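Local coordinates for acetyl-CoA C-acetyltransferase (PDB 7N7Z), which catalyses, as an acetoacetyl-CoA thiolase, the transfer of an acetyl group between acetyl-CoA molecules, most likely through a covalent acyl-thioester intermediate, at the interface of chains A and B. Numbering follows the deposited sequence. Chains: chain A/B, Acetyl-CoA C-acetyltransferase.

Contact 1: the interface of chains A and B. Residues chain A 105, 108, 110; chain B 97, 100, 104, 282-283.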
loop_
_atom_site.group_PDB
_atom_site.type_symbol
_atom_site.label_atom_id
_atom_site.label_comp_id
_atom_site.label_asym_id
_atom_site.label_seq_id
_atom_site.Cartn_x
_atom_site.Cartn_y
_atom_site.Cartn_z
ATOM N N ASN A 105 25.636 -26.217 19.111
ATOM C CA ASN A 105 25.389 -27.435 18.347
ATOM C C ASN A 105 26.679 -28.221 18.146
ATOM O O ASN A 105 26.680 -29.456 18.204
ATOM C CB ASN A 105 24.760 -27.093 16.996
ATOM C CG ASN A 105 23.247 -27.242 16.996
ATOM O OD1 ASN A 105 22.678 -27.970 17.809
ATOM N ND2 ASN A 105 22.590 -26.551 16.073
ATOM N N LEU A 108 27.941 -29.794 21.580
ATOM C CA LEU A 108 27.189 -30.966 22.005
ATOM C C LEU A 108 27.199 -32.088 20.974
ATOM O O LEU A 108 26.436 -33.048 21.116
ATOM C CB LEU A 108 25.744 -30.568 22.321
ATOM C CG LEU A 108 25.590 -29.433 23.337
ATOM C CD1 LEU A 108 24.155 -28.934 23.395
ATOM C CD2 LEU A 108 26.059 -29.885 24.710
ATOM N N LYS A 110 25.965 -32.230 18.123
ATOM C CA LYS A 110 24.820 -32.274 17.219
ATOM C C LYS A 110 25.249 -32.067 15.774
ATOM O O LYS A 110 24.627 -32.612 14.855
ATOM C CB LYS A 110 23.792 -31.217 17.619
ATOM C CG LYS A 110 23.281 -31.345 19.048
ATOM C CD LYS A 110 22.437 -32.599 19.238
ATOM C CE LYS A 110 20.965 -32.344 18.949
ATOM N NZ LYS A 110 20.386 -31.241 19.770
ATOM N N ARG B 97 12.468 -25.842 17.596
ATOM C CA ARG B 97 13.840 -25.340 17.595
ATOM C C ARG B 97 14.075 -24.371 18.747
ATOM O O ARG B 97 15.155 -24.369 19.348
ATOM C CB ARG B 97 14.164 -24.664 16.259
ATOM C CG ARG B 97 15.648 -24.336 16.063
ATOM C CD ARG B 97 16.513 -25.596 16.028
ATOM N NE ARG B 97 17.941 -25.297 15.980
ATOM C CZ ARG B 97 18.660 -25.215 14.867
ATOM N NH1 ARG B 97 18.112 -25.373 13.673
ATOM N NH2 ARG B 97 19.964 -24.967 14.955
ATOM N N GLU B 100 14.867 -26.543 21.559
ATOM C CA GLU B 100 16.242 -27.030 21.547
ATOM C C GLU B 100 17.209 -25.950 22.016
ATOM O O GLU B 100 18.054 -26.191 22.886
ATOM C CB GLU B 100 16.616 -27.513 20.146
ATOM C CG GLU B 100 17.868 -28.376 20.115
ATOM C CD GLU B 100 18.289 -28.764 18.709
ATOM O OE1 GLU B 100 18.685 -29.932 18.509
ATOM O OE2 GLU B 100 18.234 -27.901 17.807
ATOM N N GLN B 104 19.502 -26.647 25.196
ATOM C CA GLN B 104 20.954 -26.742 25.087
ATOM C C GLN B 104 21.643 -25.651 25.896
ATOM O O GLN B 104 22.746 -25.867 26.410
ATOM C CB GLN B 104 21.375 -26.679 23.619
ATOM C CG GLN B 104 20.972 -27.920 22.829
ATOM C CD GLN B 104 21.451 -27.912 21.387
ATOM O OE1 GLN B 104 21.492 -28.957 20.738
ATOM N NE2 GLN B 104 21.808 -26.736 20.876
ATOM N N ILE B 282 16.553 -34.479 20.820
ATOM C CA ILE B 282 15.966 -33.467 19.951
ATOM C C ILE B 282 16.999 -33.104 18.894
ATOM O O ILE B 282 18.170 -32.876 19.212
ATOM C CB ILE B 282 15.520 -32.231 20.752
ATOM C CG1 ILE B 282 14.825 -31.223 19.833
ATOM C CG2 ILE B 282 16.709 -31.589 21.449
ATOM C CD1 ILE B 282 13.979 -30.210 20.572
ATOM N N CYS B 283 16.583 -33.053 17.633
ATOM C CA CYS B 283 17.523 -32.804 16.548
ATOM C C CYS B 283 16.742 -32.434 15.297
ATOM O O CYS B 283 15.513 -32.532 15.253
ATOM C CB CYS B 283 18.414 -34.024 16.291
ATOM S SG CYS B 283 17.525 -35.491 15.712
#
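A:Lys110, in the loop that follows helix 94-107 of chain A, reaches out from a near-helical backbone to meet the same helix of chain B, at B:Glu100 and B:Gln104, and strand 277-285, which is extended at B:Ile282. The lysine chain leaves with CG anti to the carbonyl carbon (chi1 -58°) and bends at each later torsion, which brings the terminal amine NZ among oxygens of B:Glu100, B:Gln104 and B:Ile282. NZ forms a salt bridge with the carboxylate OE1 of B:Glu100 at 2.5 Å, approaching from above the carboxylate plane. It also donates to the amide OE1 of B:Gln104 at 2.7 Å. A further bond runs from NZ to the backbone O of B:Ile282 at 2.8 Å; NZ comes roughly in line with each C=O but tilted from its plane. B:Glu100 is steadied on its other oxygen, OE2, by NE of B:Arg97 at 3.2 Å, leaving the carboxylate between the lysine and the arginine, which probably favours its charged form. With the amine gone, as in an alanine here, the B:Glu100 carboxylate and the B:Ile282 carbonyl would probably lose their mate across the interface, and the B:Gln104 amide would be freer to turn. The extended B:Gln104 chain rests its CG against CD1 of A:Leu108 at 3.4 Å, and its amide stands perpendicular to that of A:Asn105, with a weak bond from NE2 to OD1. This polar patch ties a loop of one subunit to a helix and strand of the other and probably helps to fix how the two thiolase subunits are set together.

Contact 2: the interface of chains A and B. Residues chain A 54, 68, 85-86; chain B 89-90, 97.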
loop_
_atom_site.group_PDB
_atom_site.type_symbol
_atom_site.label_atom_id
_atom_site.label_comp_id
_atom_site.label_asym_id
_atom_site.label_seq_id
_atom_site.Cartn_x
_atom_site.Cartn_y
_atom_site.Cartn_z
ATOM N N GLU A 54 24.561 -27.591 8.803
ATOM C CA GLU A 54 23.450 -26.689 9.080
ATOM C C GLU A 54 23.850 -25.273 8.697
ATOM O O GLU A 54 25.031 -24.971 8.501
ATOM C CB GLU A 54 23.038 -26.745 10.558
ATOM C CG GLU A 54 23.989 -26.008 11.500
ATOM C CD GLU A 54 23.472 -25.945 12.922
ATOM O OE1 GLU A 54 22.236 -25.927 13.107
ATOM O OE2 GLU A 54 24.304 -25.906 13.852
ATOM N N LEU A 68 11.898 -18.760 5.007
ATOM C CA LEU A 68 13.120 -19.165 5.696
ATOM C C LEU A 68 14.341 -18.900 4.822
ATOM O O LEU A 68 14.895 -19.829 4.220
ATOM C CB LEU A 68 13.045 -20.641 6.096
ATOM C CG LEU A 68 13.834 -21.026 7.352
ATOM C CD1 LEU A 68 13.260 -20.347 8.589
ATOM C CD2 LEU A 68 13.859 -22.538 7.537
ATOM N N SER A 85 18.463 -25.800 9.083
ATOM C CA SER A 85 18.344 -24.382 8.783
ATOM C C SER A 85 17.434 -23.736 9.814
ATOM O O SER A 85 16.470 -24.354 10.273
ATOM C CB SER A 85 17.789 -24.151 7.373
ATOM O OG SER A 85 16.393 -24.385 7.332
ATOM N N CYS A 86 17.751 -22.497 10.177
ATOM C CA CYS A 86 16.899 -21.734 11.076
ATOM C C CYS A 86 17.300 -20.270 11.000
ATOM O O CYS A 86 18.410 -19.928 10.583
ATOM C CB CYS A 86 16.986 -22.249 12.519
ATOM S SG CYS A 86 18.533 -21.884 13.378
ATOM N N SER B 89 13.218 -19.009 14.137
ATOM C CA SER B 89 12.277 -19.485 13.134
ATOM C C SER B 89 12.870 -20.680 12.406
ATOM O O SER B 89 13.994 -20.611 11.899
ATOM C CB SER B 89 11.928 -18.381 12.130
ATOM O OG SER B 89 10.993 -18.851 11.175
ATOM N N GLN B 90 12.115 -21.775 12.376
ATOM C CA GLN B 90 12.370 -22.925 11.515
ATOM C C GLN B 90 11.059 -23.363 10.871
ATOM O O GLN B 90 10.696 -24.540 10.855
ATOM C CB GLN B 90 13.021 -24.068 12.294
ATOM C CG GLN B 90 13.650 -25.140 11.408
ATOM C CD GLN B 90 14.637 -26.029 12.151
ATOM O OE1 GLN B 90 15.373 -25.568 13.023
ATOM N NE2 GLN B 90 14.662 -27.311 11.798
ATOM N N ARG B 97 12.468 -25.842 17.596
ATOM C CA ARG B 97 13.840 -25.340 17.595
ATOM C C ARG B 97 14.075 -24.371 18.747
ATOM O O ARG B 97 15.155 -24.369 19.348
ATOM C CB ARG B 97 14.164 -24.664 16.259
ATOM C CG ARG B 97 15.648 -24.336 16.063
ATOM C CD ARG B 97 16.513 -25.596 16.028
ATOM N NE ARG B 97 17.941 -25.297 15.980
ATOM C CZ ARG B 97 18.660 -25.215 14.867
ATOM N NH1 ARG B 97 18.112 -25.373 13.673
ATOM N NH2 ARG B 97 19.964 -24.967 14.955
HETATM O O HOH W 1 20.205 -24.664 11.788
#
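Strand 84-89 of chain A faces the end of the same strand in chain B, just ahead of the segment carrying the predicted nucleophilic cysteine of the thiolase fold. Here A:Ser85 and A:Cys86 meet B:Ser89 and B:Gln90, while B:Arg97 reaches over from helix 94-107. The backbone O of B:Ser89 lies against CA of A:Cys86 at 3.2 Å and also faces CD1 of A:Leu68, which touches it from a loop. The guanidinium of B:Arg97 is held from several directions. NH2 makes a salt bridge with the carboxylate OE1 of A:Glu54 at 3.1 Å, on the syn side of that oxygen; the two flat groups are nearly parallel, 11° apart, though the carboxylate oxygen is tilted somewhat from the guanidinium plane. NH1 donates to the side-chain OE1 of B:Gln90 at 2.8 Å, a fairly straight bond with the acceptor in the guanidinium plane. A water at the guanidinium edge bonds to both NH1 and NH2 and lies 2.7 Å from OE1 of A:Glu54, bridging the subunits beside the direct salt bridge. SG of A:Cys86 sits over one guanidinium face, offset toward its rim and 3.7 Å from CZ; with chi1 at 72° the thiol lies between the backbone N and the carbonyl carbon, turned toward the arginine. Bonds at the edge and sulfur over the face together probably limit rotation of the guanidinium. The site packs strand 84-89 of the two subunits together and probably helps to hold the segments leading to the catalytic cysteines in place.

The C-alpha centres of contact 1 and contact 2 are about 12 Å apart, and B:Arg97 belongs to both: its NE faces B:Glu100 in contact 1, while its terminal nitrogens serve contact 2. Helix 94-107 of chain B thus links a lysine-centred patch to the strand 84-89 contact. The predicted nucleophile B:Cys92 is about 15 Å from the centre of contact 1, and A:Cys92 about 18 Å from that of contact 2, so neither contact is at a catalytic centre. Two-fold symmetry repeats both with the chains exchanged, and together they probably steady the subunit pair within the four-copy assembly.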